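Local coordinates for uncharacterized protein (Bacillus cereus, PDB 4QVU) that is of unknown function but has a HIT-like fold, binds zinc and may be related to the galactose-1-phosphate uridylyltransferases, at residues 88-93 with 206-211; 103-108 with 124-129. All coordinates share one frame; numbering follows the deposited sequence.

Interaction 1 (88-93 with 206-211); sequences FSIKHW and LFFYYL
Helix 79-97 lies across the sheet of the HIT-like fold, and here its residues 88-93 pack against 206-211 of strand 203-211. The axes of the two short segments approach to 11.0 Å at an angle of 47°, so the helix reaches the strand through its side chains, which meet both side chains and backbone there. The dense part is buried and centres on Trp-93, Phe-208 and Ile-90. The indole of Trp-93 leaves the helix toward the strand with CG anti to the backbone N (chi1 160°). One face of its six-membered ring receives Phe-208 CB in a CH-pi contact, with that carbon 4.0 Å from the ring centroid. Beyond CB, the Phe-208 ring turns its edge to the Trp-93 face, an edge-to-face pair with centroids 6.0 Å apart and planes at 60°. Ile-90 starts out along the helix flank, but its CD1 tip reaches the Phe-208 ring at CD2, 3.5 Å away, the two side chains crossing at about a right angle. The outer rim of the indole meets backbone instead: Trp-93 CH2 lies 3.6 Å from Tyr-209 C, near the indole plane. Packing is looser at Tyr-210, an exposed residue that touches Trp-93 CH2 with its CB at 4.1 Å while its ring leads away from the helix. Tyr-209 starts away from the helix, and its OH is hydrogen-bonded to Gly-231 O of the second subunit. Trp-93 NE1 is satisfied by Val-105 O of strand 104-111, which should help fix the rotation of the indole. The helix is thus held to this strand by apolar and aromatic contact, while the one polar atom of the indole is paid for by the neighbouring strand.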
loop_
_atom_site.group_PDB
_atom_site.type_symbol
_atom_site.label_atom_id
_atom_site.label_comp_id
_atom_site.label_asym_id
_atom_site.label_seq_id
_atom_site.Cartn_x
_atom_site.Cartn_y
_atom_site.Cartn_z
ATOM N N PHE A 88 25.730 -15.597 20.442
ATOM C CA PHE A 88 25.605 -17.011 20.071
ATOM C C PHE A 88 24.716 -17.177 18.818
ATOM O O PHE A 88 25.141 -17.817 17.856
ATOM C CB PHE A 88 25.020 -17.808 21.254
ATOM C CG PHE A 88 24.944 -19.310 21.096
ATOM C CD1 PHE A 88 25.997 -20.124 21.508
ATOM C CD2 PHE A 88 23.799 -19.916 20.589
ATOM C CE1 PHE A 88 25.911 -21.515 21.397
ATOM C CE2 PHE A 88 23.712 -21.308 20.483
ATOM C CZ PHE A 88 24.768 -22.097 20.884
ATOM N N SER A 89 23.506 -16.569 18.831
ATOM C CA SER A 89 22.497 -16.626 17.765
ATOM C C SER A 89 23.027 -16.117 16.425
ATOM O O SER A 89 22.933 -16.853 15.448
ATOM C CB SER A 89 21.262 -15.818 18.149
ATOM O OG SER A 89 20.654 -16.366 19.306
ATOM N N ILE A 90 23.561 -14.871 16.383
ATOM C CA ILE A 90 24.120 -14.230 15.190
ATOM C C ILE A 90 25.290 -15.068 14.635
ATOM O O ILE A 90 25.326 -15.300 13.427
ATOM C CB ILE A 90 24.570 -12.766 15.504
ATOM C CG1 ILE A 90 23.394 -11.842 15.927
ATOM C CG2 ILE A 90 25.425 -12.134 14.375
ATOM C CD1 ILE A 90 22.504 -11.413 14.902
ATOM N N LYS A 91 26.237 -15.516 15.510
ATOM C CA LYS A 91 27.417 -16.315 15.131
ATOM C C LYS A 91 27.008 -17.601 14.401
ATOM O O LYS A 91 27.541 -17.875 13.330
ATOM C CB LYS A 91 28.284 -16.669 16.368
ATOM C CG LYS A 91 29.563 -17.464 16.041
ATOM C CD LYS A 91 30.495 -17.760 17.234
ATOM C CE LYS A 91 30.182 -18.999 18.049
ATOM N NZ LYS A 91 29.046 -18.807 18.989
ATOM N N HIS A 92 26.058 -18.365 14.958
ATOM C CA HIS A 92 25.643 -19.632 14.363
ATOM C C HIS A 92 24.788 -19.414 13.115
ATOM O O HIS A 92 24.863 -20.236 12.204
ATOM C CB HIS A 92 24.914 -20.503 15.385
ATOM C CG HIS A 92 25.857 -20.985 16.447
ATOM N ND1 HIS A 92 26.878 -21.879 16.152
ATOM C CD2 HIS A 92 25.952 -20.633 17.749
ATOM C CE1 HIS A 92 27.542 -22.047 17.281
ATOM N NE2 HIS A 92 27.014 -21.330 18.271
ATOM N N TRP A 93 24.040 -18.300 13.042
ATOM C CA TRP A 93 23.237 -17.932 11.880
ATOM C C TRP A 93 24.145 -17.612 10.684
ATOM O O TRP A 93 23.935 -18.143 9.589
ATOM C CB TRP A 93 22.339 -16.725 12.228
ATOM C CG TRP A 93 21.800 -15.919 11.074
ATOM C CD1 TRP A 93 21.057 -16.378 10.024
ATOM C CD2 TRP A 93 21.776 -14.484 10.980
ATOM N NE1 TRP A 93 20.678 -15.329 9.217
ATOM C CE2 TRP A 93 21.069 -14.153 9.799
ATOM C CE3 TRP A 93 22.299 -13.440 11.772
ATOM C CZ2 TRP A 93 20.882 -12.826 9.384
ATOM C CZ3 TRP A 93 22.113 -12.129 11.358
ATOM C CH2 TRP A 93 21.408 -11.833 10.180
ATOM N N LEU A 206 10.946 -11.291 16.298
ATOM C CA LEU A 206 12.248 -10.768 15.905
ATOM C C LEU A 206 12.578 -11.353 14.584
ATOM O O LEU A 206 12.380 -12.552 14.409
ATOM C CB LEU A 206 13.397 -11.030 16.902
ATOM C CG LEU A 206 13.292 -10.585 18.353
ATOM C CD1 LEU A 206 14.594 -10.884 19.052
ATOM C CD2 LEU A 206 12.975 -9.096 18.482
ATOM N N PHE A 207 13.041 -10.535 13.642
ATOM C CA PHE A 207 13.502 -11.013 12.338
ATOM C C PHE A 207 14.862 -10.445 12.075
ATOM O O PHE A 207 15.055 -9.238 12.224
ATOM C CB PHE A 207 12.544 -10.672 11.193
ATOM C CG PHE A 207 11.146 -11.188 11.382
ATOM C CD1 PHE A 207 10.859 -12.539 11.229
ATOM C CD2 PHE A 207 10.110 -10.323 11.708
ATOM C CE1 PHE A 207 9.573 -13.020 11.424
ATOM C CE2 PHE A 207 8.820 -10.802 11.886
ATOM C CZ PHE A 207 8.560 -12.148 11.744
ATOM N N PHE A 208 15.815 -11.304 11.713
ATOM C CA PHE A 208 17.164 -10.854 11.427
ATOM C C PHE A 208 17.424 -10.944 9.945
ATOM O O PHE A 208 16.909 -11.837 9.269
ATOM C CB PHE A 208 18.196 -11.657 12.219
ATOM C CG PHE A 208 18.218 -11.340 13.696
ATOM C CD1 PHE A 208 17.320 -11.952 14.572
ATOM C CD2 PHE A 208 19.164 -10.464 14.220
ATOM C CE1 PHE A 208 17.355 -11.671 15.942
ATOM C CE2 PHE A 208 19.199 -10.186 15.596
ATOM C CZ PHE A 208 18.298 -10.799 16.448
ATOM N N TYR A 209 18.202 -9.976 9.440
ATOM C CA TYR A 209 18.583 -9.855 8.030
ATOM C C TYR A 209 20.044 -9.445 7.897
ATOM O O TYR A 209 20.543 -8.648 8.703
ATOM C CB TYR A 209 17.697 -8.813 7.292
ATOM C CG TYR A 209 16.212 -8.866 7.607
ATOM C CD1 TYR A 209 15.704 -8.294 8.771
ATOM C CD2 TYR A 209 15.303 -9.402 6.695
ATOM C CE1 TYR A 209 14.347 -8.341 9.070
ATOM C CE2 TYR A 209 13.933 -9.411 6.961
ATOM C CZ TYR A 209 13.464 -8.899 8.161
ATOM O OH TYR A 209 12.123 -8.898 8.448
ATOM N N TYR A 210 20.724 -9.999 6.883
ATOM C CA TYR A 210 22.075 -9.614 6.504
ATOM C C TYR A 210 21.922 -9.032 5.109
ATOM O O TYR A 210 21.782 -9.774 4.134
ATOM C CB TYR A 210 23.110 -10.760 6.614
ATOM C CG TYR A 210 24.512 -10.296 6.271
ATOM C CD1 TYR A 210 25.307 -9.655 7.220
ATOM C CD2 TYR A 210 25.019 -10.435 4.980
ATOM C CE1 TYR A 210 26.579 -9.185 6.898
ATOM C CE2 TYR A 210 26.285 -9.959 4.645
ATOM C CZ TYR A 210 27.062 -9.337 5.608
ATOM O OH TYR A 210 28.307 -8.864 5.286
ATOM N N LEU A 211 21.791 -7.693 5.049
ATOM C CA LEU A 211 21.514 -6.922 3.837
ATOM C C LEU A 211 22.487 -5.765 3.698
ATOM O O LEU A 211 22.746 -5.083 4.685
ATOM C CB LEU A 211 20.059 -6.396 3.923
ATOM C CG LEU A 211 19.515 -5.558 2.747
ATOM C CD1 LEU A 211 19.343 -6.399 1.476
ATOM C CD2 LEU A 211 18.184 -4.937 3.096
#

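Interaction 2 (103-108 with 124-129); sequences TSVILY and MQIIGM
An antiparallel beta hairpin, with a classic beta bulge at the start of its first strand, pairs 103-108 with 124-129 near the middle of the sheet. At the bulge Thr-103 and Ser-104 both face Met-129: Thr-103 N donates to Met-129 O at 3.0 Å, and Ser-104 N reaches the same oxygen only weakly, at 3.5 Å. Met-129 N returns a firm bond to Ser-104 O, 2.9 Å. Regular pairing follows. Ile-106 and Ile-127 form a hydrogen-bonded pair, with Ile-106 N to Ile-127 O at 2.9 Å and the donor 27° out of the carbonyl plane; the return bond from Ile-127 N lies in the plane of the Ile-106 carbonyl. Tyr-108 and Gln-125 close a similar reciprocal pair, both bonds running nearly along the C=O axes. Val-105 with Gly-128 and Leu-107 with Ile-126 are the non-hydrogen-bonded pairs between. Their face turns to helix 79-97: Val-105 CG1 meets Ile-126 CG2 diagonally at 3.6 Å, and Leu-107 runs beside Ile-126, its CD1 3.7 Å from Ile-126 CG1. On the face of Ile-106 and Tyr-108, the selenomethionine Met-129 bends at its third torsion and brings CE to 3.6 Å from Ile-106 CD1. Tyr-108 takes the crowded position between backbone N and carbonyl carbon (chi1 80°), which lays its ring alongside the extended Gln-125, ring and amide planes 49° apart. Ile-127 CD1 comes to the edge of that ring, 3.5 Å from Tyr-108 CE1. Residues Leu-228, Tyr-232 and Ile-234 of the second subunit pack on this face, and Ser-104 OG, buried here, is hydrogen-bonded to Val-132 O and Tyr-134 N. One face to a helix, the other to a partner subunit: this is an inner hairpin of the antiparallel sheet of a HIT-like fold.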
loop_
_atom_site.group_PDB
_atom_site.type_symbol
_atom_site.label_atom_id
_atom_site.label_comp_id
_atom_site.label_asym_id
_atom_site.label_seq_id
_atom_site.Cartn_x
_atom_site.Cartn_y
_atom_site.Cartn_z
ATOM N N THR A 103 21.049 -21.597 0.119
ATOM C CA THR A 103 20.919 -20.346 -0.626
ATOM C C THR A 103 20.912 -19.202 0.394
ATOM O O THR A 103 21.571 -18.182 0.188
ATOM C CB THR A 103 19.661 -20.377 -1.511
ATOM O OG1 THR A 103 19.739 -21.495 -2.398
ATOM C CG2 THR A 103 19.475 -19.090 -2.318
ATOM N N SER A 104 20.180 -19.396 1.510
ATOM C CA SER A 104 20.082 -18.445 2.619
ATOM C C SER A 104 19.681 -19.165 3.913
ATOM O O SER A 104 19.171 -20.288 3.874
ATOM C CB SER A 104 19.089 -17.325 2.307
ATOM O OG SER A 104 17.743 -17.751 2.422
ATOM N N VAL A 105 19.928 -18.509 5.053
ATOM C CA VAL A 105 19.617 -19.008 6.390
ATOM C C VAL A 105 18.870 -17.896 7.151
ATOM O O VAL A 105 19.336 -16.758 7.212
ATOM C CB VAL A 105 20.895 -19.489 7.137
ATOM C CG1 VAL A 105 20.611 -19.782 8.601
ATOM C CG2 VAL A 105 21.504 -20.710 6.459
ATOM N N ILE A 106 17.706 -18.241 7.714
ATOM C CA ILE A 106 16.857 -17.340 8.486
ATOM C C ILE A 106 17.106 -17.527 9.976
ATOM O O ILE A 106 17.197 -18.661 10.451
ATOM C CB ILE A 106 15.364 -17.595 8.138
ATOM C CG1 ILE A 106 14.992 -16.977 6.777
ATOM C CG2 ILE A 106 14.435 -17.085 9.244
ATOM C CD1 ILE A 106 13.543 -17.217 6.337
ATOM N N LEU A 107 17.178 -16.402 10.701
ATOM C CA LEU A 107 17.262 -16.274 12.154
ATOM C C LEU A 107 16.088 -15.392 12.596
ATOM O O LEU A 107 15.968 -14.237 12.149
ATOM C CB LEU A 107 18.630 -15.717 12.622
ATOM C CG LEU A 107 18.754 -15.283 14.108
ATOM C CD1 LEU A 107 18.583 -16.442 15.074
ATOM C CD2 LEU A 107 20.058 -14.608 14.372
ATOM N N TYR A 108 15.192 -15.956 13.425
ATOM C CA TYR A 108 14.013 -15.232 13.886
ATOM C C TYR A 108 13.498 -15.816 15.210
ATOM O O TYR A 108 13.888 -16.917 15.614
ATOM C CB TYR A 108 12.895 -15.247 12.800
ATOM C CG TYR A 108 12.065 -16.508 12.711
ATOM C CD1 TYR A 108 12.564 -17.653 12.098
ATOM C CD2 TYR A 108 10.750 -16.533 13.167
ATOM C CE1 TYR A 108 11.796 -18.813 11.998
ATOM C CE2 TYR A 108 9.968 -17.686 13.063
ATOM C CZ TYR A 108 10.495 -18.822 12.474
ATOM O OH TYR A 108 9.727 -19.951 12.366
HETATM N N MSE A 124 14.367 -19.335 20.030
HETATM C CA MSE A 124 14.539 -18.737 18.704
HETATM C C MSE A 124 14.649 -19.851 17.677
HETATM O O MSE A 124 14.713 -21.028 18.052
HETATM C CB MSE A 124 15.757 -17.809 18.625
HETATM C CG MSE A 124 15.697 -16.613 19.557
HETATM SE SE MSE A 124 17.187 -15.400 19.282
HETATM C CE MSE A 124 16.528 -14.529 17.729
ATOM N N GLN A 125 14.686 -19.497 16.386
ATOM C CA GLN A 125 14.800 -20.488 15.330
ATOM C C GLN A 125 15.769 -20.063 14.249
ATOM O O GLN A 125 15.799 -18.899 13.847
ATOM C CB GLN A 125 13.437 -20.765 14.688
ATOM C CG GLN A 125 12.475 -21.558 15.561
ATOM C CD GLN A 125 11.134 -21.700 14.911
ATOM O OE1 GLN A 125 10.137 -21.187 15.416
ATOM N NE2 GLN A 125 11.081 -22.356 13.755
ATOM N N ILE A 126 16.549 -21.041 13.772
ATOM C CA ILE A 126 17.487 -20.930 12.661
ATOM C C ILE A 126 17.042 -21.978 11.626
ATOM O O ILE A 126 17.004 -23.178 11.939
ATOM C CB ILE A 126 18.982 -21.053 13.077
ATOM C CG1 ILE A 126 19.399 -19.888 14.002
ATOM C CG2 ILE A 126 19.875 -21.103 11.838
ATOM C CD1 ILE A 126 20.767 -20.046 14.783
ATOM N N ILE A 127 16.640 -21.512 10.429
ATOM C CA ILE A 127 16.182 -22.364 9.340
ATOM C C ILE A 127 17.077 -22.141 8.125
ATOM O O ILE A 127 17.116 -21.039 7.569
ATOM C CB ILE A 127 14.680 -22.117 8.999
ATOM C CG1 ILE A 127 13.787 -22.228 10.256
ATOM C CG2 ILE A 127 14.211 -23.070 7.873
ATOM C CD1 ILE A 127 12.423 -21.705 10.094
ATOM N N GLY A 128 17.796 -23.189 7.744
ATOM C CA GLY A 128 18.642 -23.210 6.560
ATOM C C GLY A 128 17.770 -23.613 5.390
ATOM O O GLY A 128 17.043 -24.606 5.478
HETATM N N MSE A 129 17.774 -22.818 4.314
HETATM C CA MSE A 129 16.921 -23.100 3.160
HETATM C C MSE A 129 17.778 -23.317 1.922
HETATM O O MSE A 129 18.570 -22.448 1.542
HETATM C CB MSE A 129 15.907 -21.974 2.951
HETATM C CG MSE A 129 15.014 -21.763 4.169
HETATM SE SE MSE A 129 13.655 -20.440 3.917
HETATM C CE MSE A 129 14.791 -18.904 3.448
#

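Both contacts are buried and share one antiparallel sheet, but they hold it in different ways. Interaction 2 works within the sheet: its backbone hydrogen bonds join neighbouring strands, and the two segments bury 672 Å². Interaction 1 works across one face, burying 203 Å² where helix side chains meet the strand, without hydrogen bonds between the two segments. Interaction 1 lies nearer the centre of the chain, yet its exposed Tyr-210 marks a looser border, as Thr-103 does at the start of interaction 2. They meet directly: Phe-208 N probably bonds to Leu-107 O at 3.0 Å, joining strands 203-211 and 104-111, and Phe-208 CE1 packs on Met-124 CE. The second subunit touches both.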